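Local coordinates for protein serine protease (Arthrobacter nicotinovorans, PDB 3WY8) that is a trypsin-like serine protease with keratinolytic activity that probably hydrolyses peptide bonds, this chain being the protease part of a longer protein, at residues A33-V38 against L106-G111; G70-K75 against N99-Q104. One frame throughout, in Å; residues are numbered along the deposited sequence.

Contact 1 of 2, residues A33-V38 against L106-G111; sequences ANKSTV and LADVVG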
loop_
_atom_site.group_PDB
_atom_site.type_symbol
_atom_site.label_atom_id
_atom_site.label_comp_id
_atom_site.label_asym_id
_atom_site.label_seq_id
_atom_site.Cartn_x
_atom_site.Cartn_y
_atom_site.Cartn_z
ATOM N N ALA A 33 14.183 -2.723 -10.276
ATOM C CA ALA A 33 15.605 -2.612 -10.613
ATOM C C ALA A 33 16.403 -1.814 -9.578
ATOM O O ALA A 33 17.550 -2.154 -9.283
ATOM C CB ALA A 33 15.783 -2.018 -12.002
ATOM N N ASN A 34 15.792 -0.769 -9.014
ATOM C CA ASN A 34 16.469 0.062 -8.017
ATOM C C ASN A 34 16.579 -0.554 -6.612
ATOM O O ASN A 34 17.246 0.006 -5.734
ATOM C CB ASN A 34 15.858 1.473 -7.957
ATOM C CG ASN A 34 14.384 1.481 -7.549
ATOM O OD1 ASN A 34 13.857 0.512 -6.996
ATOM N ND2 ASN A 34 13.716 2.596 -7.820
ATOM N N LYS A 35 15.919 -1.699 -6.418
ATOM C CA LYS A 35 15.882 -2.417 -5.133
ATOM C C LYS A 35 15.429 -1.543 -3.960
ATOM O O LYS A 35 15.786 -1.802 -2.802
ATOM C CB LYS A 35 17.241 -3.054 -4.825
ATOM C CG LYS A 35 17.630 -4.184 -5.769
ATOM C CD LYS A 35 18.992 -4.728 -5.395
ATOM C CE LYS A 35 19.357 -5.933 -6.235
ATOM N NZ LYS A 35 20.498 -6.670 -5.632
ATOM N N SER A 36 14.627 -0.526 -4.270
ATOM C CA SER A 36 14.293 0.524 -3.311
ATOM C C SER A 36 12.827 0.944 -3.351
ATOM O O SER A 36 12.445 1.936 -2.716
ATOM C CB SER A 36 15.164 1.757 -3.580
ATOM O OG SER A 36 16.535 1.455 -3.412
ATOM N N THR A 37 12.008 0.200 -4.090
ATOM C CA THR A 37 10.638 0.631 -4.368
ATOM C C THR A 37 9.625 0.049 -3.387
ATOM O O THR A 37 9.671 -1.139 -3.058
ATOM C CB THR A 37 10.242 0.338 -5.836
ATOM O OG1 THR A 37 11.204 0.948 -6.706
ATOM C CG2 THR A 37 8.859 0.902 -6.172
ATOM N N VAL A 38 8.726 0.920 -2.929
ATOM C CA VAL A 38 7.676 0.580 -1.971
ATOM C C VAL A 38 6.329 0.940 -2.580
ATOM O O VAL A 38 6.117 2.072 -3.014
ATOM C CB VAL A 38 7.862 1.343 -0.628
ATOM C CG1 VAL A 38 6.631 1.182 0.277
ATOM C CG2 VAL A 38 9.116 0.860 0.091
ATOM N N LEU A 106 16.915 -1.291 0.242
ATOM C CA LEU A 106 15.810 -1.904 0.989
ATOM C C LEU A 106 15.576 -3.385 0.672
ATOM O O LEU A 106 15.477 -4.211 1.586
ATOM C CB LEU A 106 14.519 -1.097 0.803
ATOM C CG LEU A 106 13.244 -1.623 1.476
ATOM C CD1 LEU A 106 13.342 -1.583 2.998
ATOM C CD2 LEU A 106 12.054 -0.829 1.012
ATOM N N ALA A 107 15.487 -3.709 -0.617
ATOM C CA ALA A 107 15.182 -5.073 -1.050
ATOM C C ALA A 107 16.293 -6.065 -0.713
ATOM O O ALA A 107 16.037 -7.262 -0.568
ATOM C CB ALA A 107 14.863 -5.100 -2.542
ATOM N N ASP A 108 17.521 -5.566 -0.579
ATOM C CA ASP A 108 18.642 -6.404 -0.160
ATOM C C ASP A 108 18.539 -6.789 1.314
ATOM O O ASP A 108 19.065 -7.827 1.726
ATOM C CB ASP A 108 19.979 -5.716 -0.442
ATOM C CG ASP A 108 20.389 -5.799 -1.910
ATOM O OD1 ASP A 108 20.005 -6.771 -2.600
ATOM O OD2 ASP A 108 21.109 -4.890 -2.372
ATOM N N VAL A 109 17.847 -5.957 2.092
ATOM C CA VAL A 109 17.662 -6.190 3.525
ATOM C C VAL A 109 16.389 -6.991 3.817
ATOM O O VAL A 109 16.420 -7.935 4.609
ATOM C CB VAL A 109 17.669 -4.860 4.328
ATOM C CG1 VAL A 109 17.551 -5.117 5.842
ATOM C CG2 VAL A 109 18.928 -4.063 4.026
ATOM N N VAL A 110 15.280 -6.626 3.172
ATOM C CA VAL A 110 13.976 -7.222 3.514
ATOM C C VAL A 110 13.304 -8.033 2.399
ATOM O O VAL A 110 12.210 -8.569 2.590
ATOM C CB VAL A 110 12.977 -6.159 4.060
ATOM C CG1 VAL A 110 13.571 -5.422 5.246
ATOM C CG2 VAL A 110 12.561 -5.175 2.965
ATOM N N GLY A 111 13.954 -8.127 1.243
ATOM C CA GLY A 111 13.356 -8.801 0.094
ATOM C C GLY A 111 12.269 -7.940 -0.526
ATOM O O GLY A 111 12.132 -6.763 -0.190
HETATM O O HOH W 1 16.846 1.557 -0.582
#

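Contact 2 of 2, residues G70-K75 against N99-Q104; sequences GKWTAK and NTLNGQ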
loop_
_atom_site.group_PDB
_atom_site.type_symbol
_atom_site.label_atom_id
_atom_site.label_comp_id
_atom_site.label_asym_id
_atom_site.label_seq_id
_atom_site.Cartn_x
_atom_site.Cartn_y
_atom_site.Cartn_z
ATOM N N GLY A 70 15.347 -1.248 10.619
ATOM C CA GLY A 70 15.553 0.196 10.546
ATOM C C GLY A 70 14.383 0.982 9.979
ATOM O O GLY A 70 13.360 0.409 9.577
ATOM N N LYS A 71 14.542 2.304 9.968
ATOM C CA LYS A 71 13.548 3.220 9.418
ATOM C C LYS A 71 14.089 3.769 8.108
ATOM O O LYS A 71 15.212 4.280 8.061
ATOM C CB LYS A 71 13.270 4.372 10.392
ATOM C CG LYS A 71 12.679 3.954 11.739
ATOM C CD LYS A 71 12.654 5.128 12.730
ATOM C CE LYS A 71 14.063 5.514 13.190
ATOM N NZ LYS A 71 14.078 6.636 14.181
ATOM N N TRP A 72 13.287 3.664 7.054
ATOM C CA TRP A 72 13.717 4.017 5.707
ATOM C C TRP A 72 13.036 5.296 5.250
ATOM O O TRP A 72 11.827 5.451 5.415
ATOM C CB TRP A 72 13.428 2.856 4.744
ATOM C CG TRP A 72 14.201 1.614 5.094
ATOM C CD1 TRP A 72 13.960 0.754 6.133
ATOM C CD2 TRP A 72 15.359 1.109 4.418
ATOM N NE1 TRP A 72 14.893 -0.261 6.139
ATOM C CE2 TRP A 72 15.763 -0.066 5.098
ATOM C CE3 TRP A 72 16.089 1.529 3.297
ATOM C CZ2 TRP A 72 16.869 -0.825 4.692
ATOM C CZ3 TRP A 72 17.192 0.774 2.897
ATOM C CH2 TRP A 72 17.568 -0.388 3.597
ATOM N N THR A 73 13.819 6.213 4.683
ATOM C CA THR A 73 13.313 7.517 4.251
ATOM C C THR A 73 13.164 7.570 2.728
ATOM O O THR A 73 14.027 7.080 2.001
ATOM C CB THR A 73 14.246 8.656 4.731
ATOM O OG1 THR A 73 14.394 8.577 6.154
ATOM C CG2 THR A 73 13.681 10.034 4.361
ATOM N N ALA A 74 12.067 8.159 2.255
ATOM C CA ALA A 74 11.823 8.291 0.816
ATOM C C ALA A 74 12.690 9.375 0.203
ATOM O O ALA A 74 12.774 10.485 0.732
ATOM C CB ALA A 74 10.356 8.590 0.541
ATOM N N LYS A 75 13.335 9.052 -0.912
ATOM C CA LYS A 75 14.012 10.082 -1.690
ATOM C C LYS A 75 13.098 10.653 -2.771
ATOM O O LYS A 75 13.212 11.822 -3.118
ATOM C CB LYS A 75 15.346 9.596 -2.266
ATOM C CG LYS A 75 15.265 8.507 -3.300
ATOM C CD LYS A 75 16.594 8.369 -4.028
ATOM C CE LYS A 75 16.471 7.357 -5.146
ATOM N NZ LYS A 75 17.788 6.840 -5.603
ATOM N N ASN A 99 15.690 6.000 0.032
ATOM C CA ASN A 99 17.129 6.175 0.204
ATOM C C ASN A 99 17.753 4.882 0.712
ATOM O O ASN A 99 17.070 4.043 1.302
ATOM C CB ASN A 99 17.411 7.275 1.235
ATOM C CG ASN A 99 17.161 8.666 0.698
ATOM O OD1 ASN A 99 17.743 9.074 -0.307
ATOM N ND2 ASN A 99 16.312 9.417 1.387
ATOM N N THR A 100 19.055 4.720 0.484
ATOM C CA THR A 100 19.796 3.652 1.136
ATOM C C THR A 100 19.865 3.924 2.639
ATOM O O THR A 100 19.835 5.080 3.073
ATOM C CB THR A 100 21.225 3.495 0.567
ATOM O OG1 THR A 100 21.875 4.772 0.534
ATOM C CG2 THR A 100 21.177 2.910 -0.839
ATOM N N LEU A 101 19.924 2.855 3.425
ATOM C CA LEU A 101 20.106 2.961 4.867
ATOM C C LEU A 101 21.347 2.171 5.255
ATOM O O LEU A 101 21.427 0.968 4.998
ATOM C CB LEU A 101 18.874 2.441 5.618
ATOM C CG LEU A 101 18.860 2.580 7.146
ATOM C CD1 LEU A 101 18.703 4.040 7.572
ATOM C CD2 LEU A 101 17.750 1.725 7.743
ATOM N N ASN A 102 22.310 2.858 5.869
ATOM C CA ASN A 102 23.596 2.257 6.233
ATOM C C ASN A 102 24.267 1.585 5.032
ATOM O O ASN A 102 24.832 0.491 5.143
ATOM C CB ASN A 102 23.439 1.272 7.401
ATOM C CG ASN A 102 22.799 1.906 8.622
ATOM O OD1 ASN A 102 22.949 3.105 8.873
ATOM N ND2 ASN A 102 22.078 1.099 9.391
ATOM N N GLY A 103 24.173 2.252 3.883
ATOM C CA GLY A 103 24.792 1.799 2.641
ATOM C C GLY A 103 24.079 0.652 1.948
ATOM O O GLY A 103 24.591 0.114 0.965
ATOM N N GLN A 104 22.897 0.284 2.446
ATOM C CA GLN A 104 22.159 -0.871 1.937
ATOM C C GLN A 104 20.860 -0.471 1.244
ATOM O O GLN A 104 20.199 0.477 1.662
ATOM C CB GLN A 104 21.830 -1.835 3.076
ATOM C CG GLN A 104 23.018 -2.583 3.665
ATOM C CD GLN A 104 22.590 -3.594 4.710
ATOM O OE1 GLN A 104 22.214 -3.234 5.828
ATOM N NE2 GLN A 104 22.643 -4.871 4.351
HETATM O O HOH W 2 16.443 5.221 4.046
#

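Contact 1 of 2, residues A33-V38 against L106-G111
K35 carries CG anti to its carbonyl carbon (chi1 -67°) and is extended from there on, a course that takes its ammonium out to the carboxylate of D108. D108 in turn has CG beside its own backbone N (chi1 -78°), which places the carboxylate carbon on the lysine's side, with CG 3.8 Å from K35 NZ. The two side chains cross obliquely and form a salt bridge: K35 NZ lies 3.1 Å from D108 OD1, on the syn lone pair, the side of the other oxygen. The aliphatic part of the lysine takes part too, with K35 CD 3.7 Å from D108 OD2. Beneath this pair the backbone of the turn reaches the first turn of helix 106-110. A107 N donates to K35 O at 2.9 Å in a nearly straight bond, the donor tilted 33° from the carbonyl plane, while A107 CB packs 3.9 Å from K35 CB.

K35, at positive phi, is followed by S36, whose OG receives a hydrogen bond from a water that also accepts from L106 N, so both L106 N and A107 N are engaged by the turn, one through water and one directly. The turn is braced from within by an Asx turn: N34 OD1 accepts from S36 N, and also from T37 OG1 at 2.7 Å, in the carbonyl plane on a lone pair. Deeper, V38 CG2 meets L106 CD2 at 3.5 Å, the side chains crossing at about a right angle.

F58 of strand 55-60 touches both V38 and L106, and T37 and V38 enter strand 37-40 beside strand 94-98, placing the short helix against the six-stranded barrel of the trypsin-like fold.

Contact 2 of 2, residues G70-K75 against N99-Q104
L101 packs over one face of the W72 indole where strand 72-78 of the N-terminal six-stranded beta barrel, one of the two barrels of the trypsin-like fold, passes the loop leaving strand 94-98. L101 CB sits over the six-membered ring, 3.6 Å from its centroid and 10° off the normal, a CH-pi contact. The leucine has CG anti to the backbone N (chi1 -176°), and chi2 near 71° then turns the methyls so that CD1 approaches K71 O at 3.5 Å while CD2 lies near both that oxygen and the indole. G70, without a side chain and with positive phi, lets L101 CD2 come to 3.9 Å from its CA. Round the ring's edge, close to its plane, lie two backbone oxygens: Q104 O is 3.3 Å from W72 CZ3, and N99 O faces CE3.

Farther along the strand, N99 N donates to T73 O at 2.8 Å, nearly along the C=O axis. The N99 amide lies beside T73, and its ND2 adds a weak bond to the same T73 O.

The type I' turn from L101 to Q104, closed by backbone bonds in both directions between its end residues, presents the leucine and Q104 O to the same indole. A water accepts from T73 N and donates to N99 O, bridging the two backbones. The indole N-H, NE1, is hydrogen-bonded to Y69 O just before the segment, which helps hold the ring's rotation, while L106 and V109 of helix 106-110 also touch the ring. At the far end of the contact, N99 OD1 rests 3.1 Å from K75 CB.

How the contacts relate
The centres of contacts 1 and 2 lie about 10 Å apart, on the same side of the chain's centre, and both reach the six-stranded barrel. Along the sequence contact 2 is nested inside contact 1: 33-38 comes first, then 70-75, then 99-104, with 106-111 following almost directly. The loop after strand 94-98 therefore meets strand 72-78 before the chain enters the helix that meets the 33-38 turn. The two contacts also touch, W72 CZ3 lying 3.4 Å from L106 N and V109 CG2 packing against W72 and Q104. Together they set the loop and short helix after strand 94-98 against strands 37-40 and 72-78, its neighbours in the barrel.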